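PDB 3LYK: stringent starvation protein A homolog from Haemophilus influenzae, which probably binds the RNA polymerase holoenzyme in an equimolar complex, though not the core enzyme, and belongs to the glutathione S-transferase superfamily. Local coordinates for residues B[123-128]-B[167-172]; B[108-113]-B[161-166]; B[35-38]-B[42-45]. One frame throughout, in Å; residues are numbered along the deposited sequence.

Contact 1: residues B[123-128]-B[167-172]; sequences SALKQL and LGVEFT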
ATOM      1  N   SER B 123      -7.809 -27.496  -4.970  1.00 46.77           N
ATOM      2  CA  SER B 123      -8.931 -26.578  -4.994  1.00 46.02           C
ATOM      3  C   SER B 123      -8.436 -25.148  -5.339  1.00 45.09           C
ATOM      4  O   SER B 123      -9.033 -24.453  -6.169  1.00 44.95           O
ATOM      5  CB  SER B 123      -9.661 -26.691  -3.651  1.00 46.06           C
ATOM      6  OG  SER B 123     -10.225 -25.480  -3.225  1.00 48.01           O
ATOM      7  N   ALA B 124      -7.319 -24.737  -4.735  1.00 43.87           N
ATOM      8  CA  ALA B 124      -6.700 -23.435  -5.041  1.00 42.57           C
ATOM      9  C   ALA B 124      -6.272 -23.336  -6.508  1.00 42.57           C
ATOM     10  O   ALA B 124      -6.605 -22.361  -7.195  1.00 42.15           O
ATOM     11  CB  ALA B 124      -5.548 -23.179  -4.113  1.00 41.73           C
ATOM     12  N   LEU B 125      -5.584 -24.363  -7.011  1.00 42.63           N
ATOM     13  CA  LEU B 125      -5.189 -24.402  -8.423  1.00 43.29           C
ATOM     14  C   LEU B 125      -6.351 -24.298  -9.408  1.00 43.85           C
ATOM     15  O   LEU B 125      -6.275 -23.549 -10.396  1.00 43.29           O
ATOM     16  CB  LEU B 125      -4.351 -25.636  -8.743  1.00 43.51           C
ATOM     17  CG  LEU B 125      -2.979 -25.756  -8.067  1.00 43.92           C
ATOM     18  CD1 LEU B 125      -2.306 -27.083  -8.427  1.00 44.33           C
ATOM     19  CD2 LEU B 125      -2.068 -24.568  -8.431  1.00 46.00           C
ATOM     20  N   LYS B 126      -7.431 -25.031  -9.150  1.00 44.44           N
ATOM     21  CA  LYS B 126      -8.586 -24.960 -10.041  1.00 45.31           C
ATOM     22  C   LYS B 126      -9.219 -23.574 -10.006  1.00 44.58           C
ATOM     23  O   LYS B 126      -9.609 -23.035 -11.049  1.00 44.83           O
ATOM     24  CB  LYS B 126      -9.637 -26.023  -9.695  1.00 46.21           C
ATOM     25  CG  LYS B 126     -10.738 -26.168 -10.779  1.00 49.65           C
ATOM     26  CD  LYS B 126     -11.250 -27.615 -10.874  1.00 55.89           C
ATOM     27  CE  LYS B 126     -12.147 -27.983  -9.673  1.00 57.39           C
ATOM     28  NZ  LYS B 126     -13.548 -27.588  -9.968  1.00 58.92           N
ATOM     29  N   GLN B 127      -9.311 -23.002  -8.810  1.00 44.15           N
ATOM     30  CA  GLN B 127      -9.869 -21.671  -8.657  1.00 44.14           C
ATOM     31  C   GLN B 127      -9.039 -20.605  -9.406  1.00 43.39           C
ATOM     32  O   GLN B 127      -9.598 -19.781 -10.134  1.00 42.63           O
ATOM     33  CB  GLN B 127     -10.029 -21.316  -7.171  1.00 44.83           C
ATOM     34  CG  GLN B 127     -11.097 -20.215  -6.922  1.00 47.17           C
ATOM     35  CD  GLN B 127     -10.793 -19.335  -5.690  1.00 50.32           C
ATOM     36  OE1 GLN B 127     -10.499 -19.839  -4.610  1.00 52.85           O
ATOM     37  NE2 GLN B 127     -10.871 -18.018  -5.863  1.00 49.48           N
ATOM     38  N   LEU B 128      -7.714 -20.626  -9.234  1.00 43.37           N
ATOM     39  CA  LEU B 128      -6.834 -19.657  -9.939  1.00 43.78           C
ATOM     40  C   LEU B 128      -6.898 -19.817 -11.441  1.00 43.70           C
ATOM     41  O   LEU B 128      -6.978 -18.840 -12.183  1.00 42.95           O
ATOM     42  CB  LEU B 128      -5.386 -19.776  -9.466  1.00 43.37           C
ATOM     43  CG  LEU B 128      -5.080 -18.969  -8.210  1.00 43.51           C
ATOM     44  CD1 LEU B 128      -3.700 -19.297  -7.708  1.00 41.65           C
ATOM     45  CD2 LEU B 128      -5.236 -17.456  -8.453  1.00 42.29           C
ATOM     46  N   LEU B 167       3.857 -25.052 -10.782  1.00 34.33           N
ATOM     47  CA  LEU B 167       3.036 -25.914  -9.962  1.00 35.49           C
ATOM     48  C   LEU B 167       2.244 -26.876 -10.838  1.00 35.86           C
ATOM     49  O   LEU B 167       1.444 -27.642 -10.334  1.00 36.39           O
ATOM     50  CB  LEU B 167       2.106 -25.096  -9.062  1.00 34.20           C
ATOM     51  CG  LEU B 167       2.794 -24.448  -7.869  1.00 34.11           C
ATOM     52  CD1 LEU B 167       1.862 -23.386  -7.209  1.00 35.12           C
ATOM     53  CD2 LEU B 167       3.208 -25.493  -6.863  1.00 34.63           C
ATOM     54  N   GLY B 168       2.466 -26.821 -12.144  1.00 36.65           N
ATOM     55  CA  GLY B 168       1.843 -27.773 -13.064  1.00 38.01           C
ATOM     56  C   GLY B 168       0.619 -27.291 -13.815  1.00 38.73           C
ATOM     57  O   GLY B 168       0.096 -28.009 -14.647  1.00 39.09           O
ATOM     58  N   VAL B 169       0.150 -26.081 -13.531  1.00 38.89           N
ATOM     59  CA  VAL B 169      -0.938 -25.474 -14.303  1.00 39.36           C
ATOM     60  C   VAL B 169      -0.582 -25.380 -15.790  1.00 40.61           C
ATOM     61  O   VAL B 169       0.503 -24.941 -16.150  1.00 40.70           O
ATOM     62  CB  VAL B 169      -1.274 -24.065 -13.739  1.00 38.86           C
ATOM     63  CG1 VAL B 169      -2.368 -23.364 -14.570  1.00 38.90           C
ATOM     64  CG2 VAL B 169      -1.715 -24.211 -12.334  1.00 37.51           C
ATOM     65  N   GLU B 170      -1.508 -25.796 -16.644  1.00 42.49           N
ATOM     66  CA  GLU B 170      -1.354 -25.731 -18.106  1.00 44.54           C
ATOM     67  C   GLU B 170      -2.672 -25.191 -18.644  1.00 44.71           C
ATOM     68  O   GLU B 170      -3.717 -25.725 -18.333  1.00 45.63           O
ATOM     69  CB  GLU B 170      -1.050 -27.132 -18.683  1.00 44.98           C
ATOM     70  CG  GLU B 170       0.347 -27.700 -18.258  1.00 48.40           C
ATOM     71  CD  GLU B 170       0.685 -29.108 -18.834  1.00 53.08           C
ATOM     72  OE1 GLU B 170      -0.146 -29.696 -19.562  1.00 54.52           O
ATOM     73  OE2 GLU B 170       1.794 -29.633 -18.552  1.00 54.70           O
ATOM     74  N   PHE B 171      -2.636 -24.117 -19.422  1.00 45.76           N
ATOM     75  CA  PHE B 171      -3.878 -23.462 -19.838  1.00 46.20           C
ATOM     76  C   PHE B 171      -4.384 -24.049 -21.159  1.00 47.37           C
ATOM     77  O   PHE B 171      -3.678 -24.042 -22.165  1.00 47.01           O
ATOM     78  CB  PHE B 171      -3.722 -21.927 -19.914  1.00 45.49           C
ATOM     79  CG  PHE B 171      -3.507 -21.255 -18.566  1.00 44.31           C
ATOM     80  CD1 PHE B 171      -4.593 -20.855 -17.782  1.00 44.72           C
ATOM     81  CD2 PHE B 171      -2.221 -21.031 -18.080  1.00 43.34           C
ATOM     82  CE1 PHE B 171      -4.396 -20.233 -16.525  1.00 43.92           C
ATOM     83  CE2 PHE B 171      -2.006 -20.416 -16.830  1.00 44.21           C
ATOM     84  CZ  PHE B 171      -3.097 -20.010 -16.053  1.00 43.79           C
ATOM     85  N   THR B 172      -5.602 -24.583 -21.130  1.00 49.08           N
ATOM     86  CA  THR B 172      -6.266 -25.102 -22.336  1.00 51.05           C
ATOM     87  C   THR B 172      -7.726 -24.631 -22.345  1.00 52.05           C
ATOM     88  O   THR B 172      -8.285 -24.259 -21.291  1.00 52.94           O
ATOM     89  CB  THR B 172      -6.197 -26.669 -22.432  1.00 51.18           C
ATOM     90  OG1 THR B 172      -6.825 -27.249 -21.282  1.00 51.45           O
ATOM     91  CG2 THR B 172      -4.737 -27.178 -22.529  1.00 50.73           C
TER
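The side chain of L125 stands off helix 118-134 and overlaps the turn that follows helix 152-165, lying against L167 on one part of that turn and V169 on the other. Its CD2 branch does most of the touching: it meets V169 CG2 at 3.9 Å, with the two side chains slanted across each other. The same CD2 passes CB of L167 at 4.3 Å, a looser approach. CD1 reaches instead toward the backbone, 4.2 Å from the carbonyl O of L167. With CG beside the backbone N and anti to the carbonyl carbon (chi1 -65°), the isobutyl group of L125 extends from the helix so that both its methyls face the turn.

V169 divides its two methyls between neighbours. CG2 goes to L125, while CG1, anti to the V169 backbone N, sits 3.7 Å above one face of the F171 ring, offset toward the rim. F171 in turn reaches L132 and L133 further along helix 118-134, and I179 on helix 176-187. No hydrogen bond crosses between 123-128 and 167-172, and the side-chain contacts are apolar, near the surface of the subunit. One turn further along the helix, K129 NZ bonds to the carbonyl O of E170. L125 also packs on A113 and L164, which ties the contact to helices 89-115 and 152-165.

At G168 the chain leaves the helix, and V169 follows with its side chain toward L125. The positive phi of 100° at G168 and two backbone bonds back into the last helical turn form a Schellman motif, here ending a helix of the all-helical C-terminal domain of the GST fold.

Contact 2: residues B[108-113]-B[161-166]; sequences PTLAKA and LWKLKH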
ATOM      1  N   PRO B 108      -3.444 -14.777  -2.004  1.00 27.03           N
ATOM      2  CA  PRO B 108      -3.684 -15.760  -0.920  1.00 27.47           C
ATOM      3  C   PRO B 108      -4.045 -17.137  -1.440  1.00 27.91           C
ATOM      4  O   PRO B 108      -3.676 -18.111  -0.822  1.00 28.60           O
ATOM      5  CB  PRO B 108      -4.879 -15.169  -0.133  1.00 27.77           C
ATOM      6  CG  PRO B 108      -4.788 -13.652  -0.402  1.00 28.02           C
ATOM      7  CD  PRO B 108      -4.294 -13.565  -1.843  1.00 26.48           C
ATOM      8  N   THR B 109      -4.751 -17.201  -2.559  1.00 28.72           N
ATOM      9  CA  THR B 109      -5.087 -18.457  -3.216  1.00 30.12           C
ATOM     10  C   THR B 109      -3.802 -19.166  -3.706  1.00 30.50           C
ATOM     11  O   THR B 109      -3.632 -20.381  -3.522  1.00 30.47           O
ATOM     12  CB  THR B 109      -6.052 -18.215  -4.375  1.00 30.41           C
ATOM     13  OG1 THR B 109      -7.125 -17.408  -3.914  1.00 32.47           O
ATOM     14  CG2 THR B 109      -6.641 -19.547  -4.949  1.00 30.77           C
ATOM     15  N   LEU B 110      -2.882 -18.395  -4.279  1.00 30.25           N
ATOM     16  CA  LEU B 110      -1.579 -18.929  -4.664  1.00 29.65           C
ATOM     17  C   LEU B 110      -0.847 -19.484  -3.466  1.00 30.30           C
ATOM     18  O   LEU B 110      -0.289 -20.565  -3.551  1.00 29.60           O
ATOM     19  CB  LEU B 110      -0.717 -17.864  -5.395  1.00 28.93           C
ATOM     20  CG  LEU B 110       0.676 -18.304  -5.858  1.00 26.94           C
ATOM     21  CD1 LEU B 110       0.580 -19.474  -6.869  1.00 24.82           C
ATOM     22  CD2 LEU B 110       1.492 -17.100  -6.409  1.00 23.15           C
ATOM     23  N   ALA B 111      -0.845 -18.762  -2.345  1.00 31.29           N
ATOM     24  CA  ALA B 111      -0.188 -19.266  -1.138  1.00 33.28           C
ATOM     25  C   ALA B 111      -0.818 -20.594  -0.622  1.00 35.02           C
ATOM     26  O   ALA B 111      -0.111 -21.481  -0.148  1.00 34.98           O
ATOM     27  CB  ALA B 111      -0.192 -18.234  -0.044  1.00 32.37           C
ATOM     28  N   LYS B 112      -2.140 -20.680  -0.691  1.00 37.23           N
ATOM     29  CA  LYS B 112      -2.897 -21.896  -0.340  1.00 39.95           C
ATOM     30  C   LYS B 112      -2.421 -23.037  -1.261  1.00 41.01           C
ATOM     31  O   LYS B 112      -2.167 -24.168  -0.803  1.00 41.20           O
ATOM     32  CB  LYS B 112      -4.388 -21.607  -0.566  1.00 39.64           C
ATOM     33  CG  LYS B 112      -5.397 -22.513   0.134  1.00 44.47           C
ATOM     34  CD  LYS B 112      -6.844 -22.143  -0.279  1.00 47.41           C
ATOM     35  CE  LYS B 112      -7.698 -23.376  -0.609  1.00 48.47           C
ATOM     36  NZ  LYS B 112      -8.743 -23.009  -1.628  1.00 48.37           N
ATOM     37  N   ALA B 113      -2.275 -22.722  -2.554  1.00 41.74           N
ATOM     38  CA  ALA B 113      -1.851 -23.701  -3.562  1.00 42.82           C
ATOM     39  C   ALA B 113      -0.445 -24.227  -3.332  1.00 43.69           C
ATOM     40  O   ALA B 113      -0.117 -25.299  -3.779  1.00 43.75           O
ATOM     41  CB  ALA B 113      -1.993 -23.143  -4.984  1.00 42.60           C
ATOM     42  N   LEU B 161       1.978 -16.011 -12.502  1.00 21.42           N
ATOM     43  CA  LEU B 161       1.904 -16.960 -13.608  1.00 21.13           C
ATOM     44  C   LEU B 161       3.133 -17.902 -13.637  1.00 21.34           C
ATOM     45  O   LEU B 161       2.996 -19.085 -13.899  1.00 20.94           O
ATOM     46  CB  LEU B 161       1.763 -16.213 -14.912  1.00 19.92           C
ATOM     47  CG  LEU B 161       0.429 -15.455 -15.014  1.00 22.70           C
ATOM     48  CD1 LEU B 161       0.380 -14.678 -16.288  1.00 20.93           C
ATOM     49  CD2 LEU B 161      -0.822 -16.417 -14.964  1.00 22.09           C
ATOM     50  N   TRP B 162       4.306 -17.352 -13.329  1.00 20.90           N
ATOM     51  CA  TRP B 162       5.509 -18.090 -13.206  1.00 22.19           C
ATOM     52  C   TRP B 162       5.360 -19.186 -12.152  1.00 24.01           C
ATOM     53  O   TRP B 162       5.717 -20.340 -12.408  1.00 24.30           O
ATOM     54  CB  TRP B 162       6.646 -17.165 -12.834  1.00 21.29           C
ATOM     55  CG  TRP B 162       7.985 -17.845 -12.749  1.00 22.66           C
ATOM     56  CD1 TRP B 162       8.755 -18.046 -11.604  1.00 20.64           C
ATOM     57  CD2 TRP B 162       8.759 -18.360 -13.844  1.00 20.72           C
ATOM     58  NE1 TRP B 162       9.949 -18.631 -11.947  1.00 22.81           N
ATOM     59  CE2 TRP B 162       9.977 -18.854 -13.302  1.00 22.87           C
ATOM     60  CE3 TRP B 162       8.529 -18.479 -15.226  1.00 21.27           C
ATOM     61  CZ2 TRP B 162      10.982 -19.465 -14.100  1.00 22.51           C
ATOM     62  CZ3 TRP B 162       9.535 -19.075 -16.021  1.00 22.90           C
ATOM     63  CH2 TRP B 162      10.747 -19.554 -15.442  1.00 22.83           C
ATOM     64  N   LYS B 163       4.820 -18.842 -10.985  1.00 24.99           N
ATOM     65  CA  LYS B 163       4.620 -19.844  -9.951  1.00 26.55           C
ATOM     66  C   LYS B 163       3.596 -20.886 -10.346  1.00 27.30           C
ATOM     67  O   LYS B 163       3.810 -22.080 -10.070  1.00 27.69           O
ATOM     68  CB  LYS B 163       4.276 -19.233  -8.603  1.00 26.57           C
ATOM     69  CG  LYS B 163       5.523 -18.709  -7.893  1.00 28.50           C
ATOM     70  CD  LYS B 163       5.175 -18.178  -6.525  1.00 31.55           C
ATOM     71  CE  LYS B 163       6.385 -17.674  -5.805  1.00 35.57           C
ATOM     72  NZ  LYS B 163       7.160 -18.790  -5.191  1.00 38.62           N
ATOM     73  N   LEU B 164       2.503 -20.453 -10.979  1.00 26.67           N
ATOM     74  CA  LEU B 164       1.475 -21.388 -11.418  1.00 27.81           C
ATOM     75  C   LEU B 164       2.053 -22.371 -12.453  1.00 28.39           C
ATOM     76  O   LEU B 164       1.846 -23.574 -12.325  1.00 27.74           O
ATOM     77  CB  LEU B 164       0.259 -20.672 -12.030  1.00 27.56           C
ATOM     78  CG  LEU B 164      -0.647 -19.919 -11.044  1.00 28.34           C
ATOM     79  CD1 LEU B 164      -1.753 -19.238 -11.810  1.00 24.95           C
ATOM     80  CD2 LEU B 164      -1.197 -20.897  -9.989  1.00 30.35           C
ATOM     81  N   LYS B 165       2.755 -21.856 -13.469  1.00 28.24           N
ATOM     82  CA  LYS B 165       3.429 -22.735 -14.429  1.00 30.35           C
ATOM     83  C   LYS B 165       4.228 -23.854 -13.694  1.00 30.86           C
ATOM     84  O   LYS B 165       4.078 -25.015 -14.027  1.00 30.79           O
ATOM     85  CB  LYS B 165       4.324 -21.967 -15.406  1.00 29.87           C
ATOM     86  CG  LYS B 165       4.828 -22.817 -16.604  1.00 33.78           C
ATOM     87  CD  LYS B 165       5.629 -21.983 -17.628  1.00 38.19           C
ATOM     88  CE  LYS B 165       6.061 -22.835 -18.847  1.00 41.54           C
ATOM     89  NZ  LYS B 165       7.140 -23.825 -18.475  1.00 41.22           N
ATOM     90  N   HIS B 166       5.009 -23.497 -12.680  1.00 30.83           N
ATOM     91  CA  HIS B 166       5.857 -24.456 -11.985  1.00 32.66           C
ATOM     92  C   HIS B 166       5.145 -25.303 -10.959  1.00 33.71           C
ATOM     93  O   HIS B 166       5.750 -26.168 -10.347  1.00 34.51           O
ATOM     94  CB  HIS B 166       7.114 -23.775 -11.415  1.00 32.27           C
ATOM     95  CG  HIS B 166       7.996 -23.250 -12.499  1.00 34.01           C
ATOM     96  ND1 HIS B 166       7.722 -22.070 -13.161  1.00 33.95           N
ATOM     97  CD2 HIS B 166       9.039 -23.817 -13.156  1.00 35.06           C
ATOM     98  CE1 HIS B 166       8.601 -21.900 -14.138  1.00 34.37           C
ATOM     99  NE2 HIS B 166       9.421 -22.938 -14.145  1.00 36.08           N
TER
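K163 NZ is gripped twice, by a salt bridge to E114 OE2 and a hydrogen bond to the carbonyl O of D14, while the aliphatic part of the same side chain lies across L110. The two side chains cross at about a right angle. CD2 of L110 touches K163 CD at 3.8 Å, and K163 CB lies 4.1 Å from both L110 methyls, CD1 and CD2. Past CD the lysine bends at its last torsion (chi4 -80°), which carries the ammonium group away from the leucine to its two acceptors.

CD1 of L110 meets a second partner, L164 CD2, at 3.9 Å. L110 can serve both neighbours because its CG is anti to the backbone N (chi1 -180°), projecting the fork straight at the opposite helix: CD2 goes to K163, while CD1 touches both K163 CB and L164 CD2.

At the end of the same segment, H166 folds back so that ND1 donates to the carbonyl O of W162 at 2.8 Å, nearly straight at 175°; H166 N reaches the same oxygen from the other face of its plane.

L110 thus joins helix 89-115 to the last turn of helix 152-165. Helix 118-134 packs alongside through L128 on T109 and L132 on L164, and I16 of helix 16-27, from the thioredoxin-like domain, touches both L110 and K163.

Contact 3: residues B[35-38]-B[42-45]; sequences AEVD and LPED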
ATOM      1  N   ALA B  35      21.377 -10.579  -1.148  1.00 25.66           N
ATOM      2  CA  ALA B  35      21.746 -11.326   0.060  1.00 24.67           C
ATOM      3  C   ALA B  35      20.603 -12.264   0.345  1.00 24.32           C
ATOM      4  O   ALA B  35      19.521 -11.838   0.794  1.00 22.36           O
ATOM      5  CB  ALA B  35      22.032 -10.401   1.246  1.00 24.83           C
ATOM      6  N   GLU B  36      20.841 -13.543   0.053  1.00 23.79           N
ATOM      7  CA  GLU B  36      19.817 -14.559   0.173  1.00 25.18           C
ATOM      8  C   GLU B  36      19.513 -14.776   1.650  1.00 25.43           C
ATOM      9  O   GLU B  36      20.406 -14.757   2.471  1.00 25.55           O
ATOM     10  CB  GLU B  36      20.257 -15.893  -0.482  1.00 26.05           C
ATOM     11  CG  GLU B  36      19.153 -16.930  -0.459  1.00 26.33           C
ATOM     12  CD  GLU B  36      17.993 -16.593  -1.412  1.00 30.09           C
ATOM     13  OE1 GLU B  36      18.171 -15.740  -2.315  1.00 28.12           O
ATOM     14  OE2 GLU B  36      16.905 -17.196  -1.273  1.00 32.42           O
ATOM     15  N   VAL B  37      18.252 -14.956   1.996  1.00 25.52           N
ATOM     16  CA  VAL B  37      17.921 -15.181   3.394  1.00 26.06           C
ATOM     17  C   VAL B  37      16.970 -16.355   3.493  1.00 26.19           C
ATOM     18  O   VAL B  37      16.044 -16.520   2.694  1.00 25.69           O
ATOM     19  CB  VAL B  37      17.304 -13.941   4.146  1.00 26.48           C
ATOM     20  CG1 VAL B  37      17.827 -12.593   3.647  1.00 25.53           C
ATOM     21  CG2 VAL B  37      15.820 -13.979   4.172  1.00 27.88           C
ATOM     22  N   ASP B  38      17.218 -17.155   4.515  1.00 26.32           N
ATOM     23  CA  ASP B  38      16.368 -18.268   4.903  1.00 25.95           C
ATOM     24  C   ASP B  38      15.358 -17.719   5.892  1.00 25.37           C
ATOM     25  O   ASP B  38      15.731 -17.126   6.903  1.00 24.84           O
ATOM     26  CB  ASP B  38      17.282 -19.300   5.567  1.00 26.80           C
ATOM     27  CG  ASP B  38      16.565 -20.580   5.957  1.00 28.29           C
ATOM     28  OD1 ASP B  38      16.992 -21.650   5.484  1.00 31.22           O
ATOM     29  OD2 ASP B  38      15.611 -20.529   6.743  1.00 30.33           O
ATOM     30  N   LEU B  42      16.984 -15.901  10.022  1.00 24.10           N
ATOM     31  CA  LEU B  42      17.231 -14.574   9.451  1.00 23.73           C
ATOM     32  C   LEU B  42      18.590 -14.112   9.873  1.00 22.77           C
ATOM     33  O   LEU B  42      18.978 -14.384  10.980  1.00 22.98           O
ATOM     34  CB  LEU B  42      16.156 -13.572   9.962  1.00 23.82           C
ATOM     35  CG  LEU B  42      14.734 -13.971   9.571  1.00 26.20           C
ATOM     36  CD1 LEU B  42      13.677 -13.073  10.286  1.00 31.53           C
ATOM     37  CD2 LEU B  42      14.568 -13.931   8.045  1.00 23.58           C
ATOM     38  N   PRO B  43      19.325 -13.415   8.993  1.00 23.00           N
ATOM     39  CA  PRO B  43      20.627 -12.925   9.434  1.00 23.37           C
ATOM     40  C   PRO B  43      20.503 -11.744  10.405  1.00 24.79           C
ATOM     41  O   PRO B  43      19.534 -10.934  10.286  1.00 23.49           O
ATOM     42  CB  PRO B  43      21.326 -12.505   8.129  1.00 24.10           C
ATOM     43  CG  PRO B  43      20.192 -12.139   7.186  1.00 22.67           C
ATOM     44  CD  PRO B  43      18.972 -12.977   7.629  1.00 22.86           C
ATOM     45  N   GLU B  44      21.442 -11.662  11.367  1.00 25.39           N
ATOM     46  CA  GLU B  44      21.426 -10.574  12.367  1.00 27.87           C
ATOM     47  C   GLU B  44      21.592  -9.201  11.703  1.00 28.41           C
ATOM     48  O   GLU B  44      21.033  -8.254  12.166  1.00 28.13           O
ATOM     49  CB  GLU B  44      22.481 -10.753  13.449  1.00 28.07           C
ATOM     50  CG  GLU B  44      22.070 -11.783  14.514  1.00 31.51           C
ATOM     51  CD  GLU B  44      23.257 -12.258  15.348  1.00 36.19           C
ATOM     52  OE1 GLU B  44      24.394 -12.281  14.816  1.00 38.01           O
ATOM     53  OE2 GLU B  44      23.047 -12.604  16.533  1.00 39.68           O
ATOM     54  N   ASP B  45      22.319  -9.110  10.597  1.00 29.43           N
ATOM     55  CA  ASP B  45      22.437  -7.797   9.970  1.00 31.92           C
ATOM     56  C   ASP B  45      21.098  -7.290   9.353  1.00 30.75           C
ATOM     57  O   ASP B  45      20.853  -6.093   9.382  1.00 32.06           O
ATOM     58  CB  ASP B  45      23.634  -7.717   9.011  1.00 32.46           C
ATOM     59  CG  ASP B  45      23.476  -8.636   7.822  1.00 39.75           C
ATOM     60  OD1 ASP B  45      22.442  -9.344   7.771  1.00 45.54           O
ATOM     61  OD2 ASP B  45      24.380  -8.685   6.939  1.00 46.94           O
TER
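From CB outward, V37 meets the second segment with every side-chain atom. CB itself lies 4.0 Å from CD of P43, CG1 comes to 4.2 Å from the same P43 CD, and CG2 turns to the neighbouring residue, resting 4.1 Å from CD2 of L42. The valine and the proline ring cross at about a right angle, and CD is the ring atom that touches V37. A first torsion of -32°, well short of the staggered position, sets CG1 beside the backbone N, from where it shares the proline with CB and leaves CG2 for the leucine.

L42 starts out from the backbone pointing away from 35-38, and then its isobutyl end returns: CD2 comes within 3.6 Å of the carbonyl O of D38 as well as meeting V37.

These residues link strand 30-36, an edge strand of the thioredoxin-like N-terminal domain, to helix 44-49. The strand runs parallel to 3-11, and that pairing is carried on past its end by a backbone bond between V37 and S11. P43 occupies the N-cap position of the helix. It has no side-chain hydrogen-bonding group to offer there and serves V37 as an apolar surface instead.

V37 is buried, with F10 and V55 packing on it from the rest of the domain. D38, by contrast, is exposed. Its OD2 accepts from the backbone N of Q40, an Asx turn that starts the chain on its way round toward L42. At the first turn of the helix, the side chain of D45 touches F10 of strand 3-11.

Contact 3 comes first along the chain and belongs to the thioredoxin-like N-terminal domain, where it joins the end of an edge strand to the next helix. Contacts 1 and 2 lie in the helical C-terminal domain, their centres 8 Å apart and their segments alternating: 108-113, 123-128, 161-166, then 167-172. They touch directly, since 161-166 runs straight into 167-172 and V169 N lies 3.3 Å from L164 O, a probable hydrogen bond. Together they tie helices 89-115, 118-134 and 152-165 into one bundle. Contact 3 is separate, its centre about 24 Å from that of contact 2 and 32 Å from that of contact 1, consistent with the two-domain GST plan.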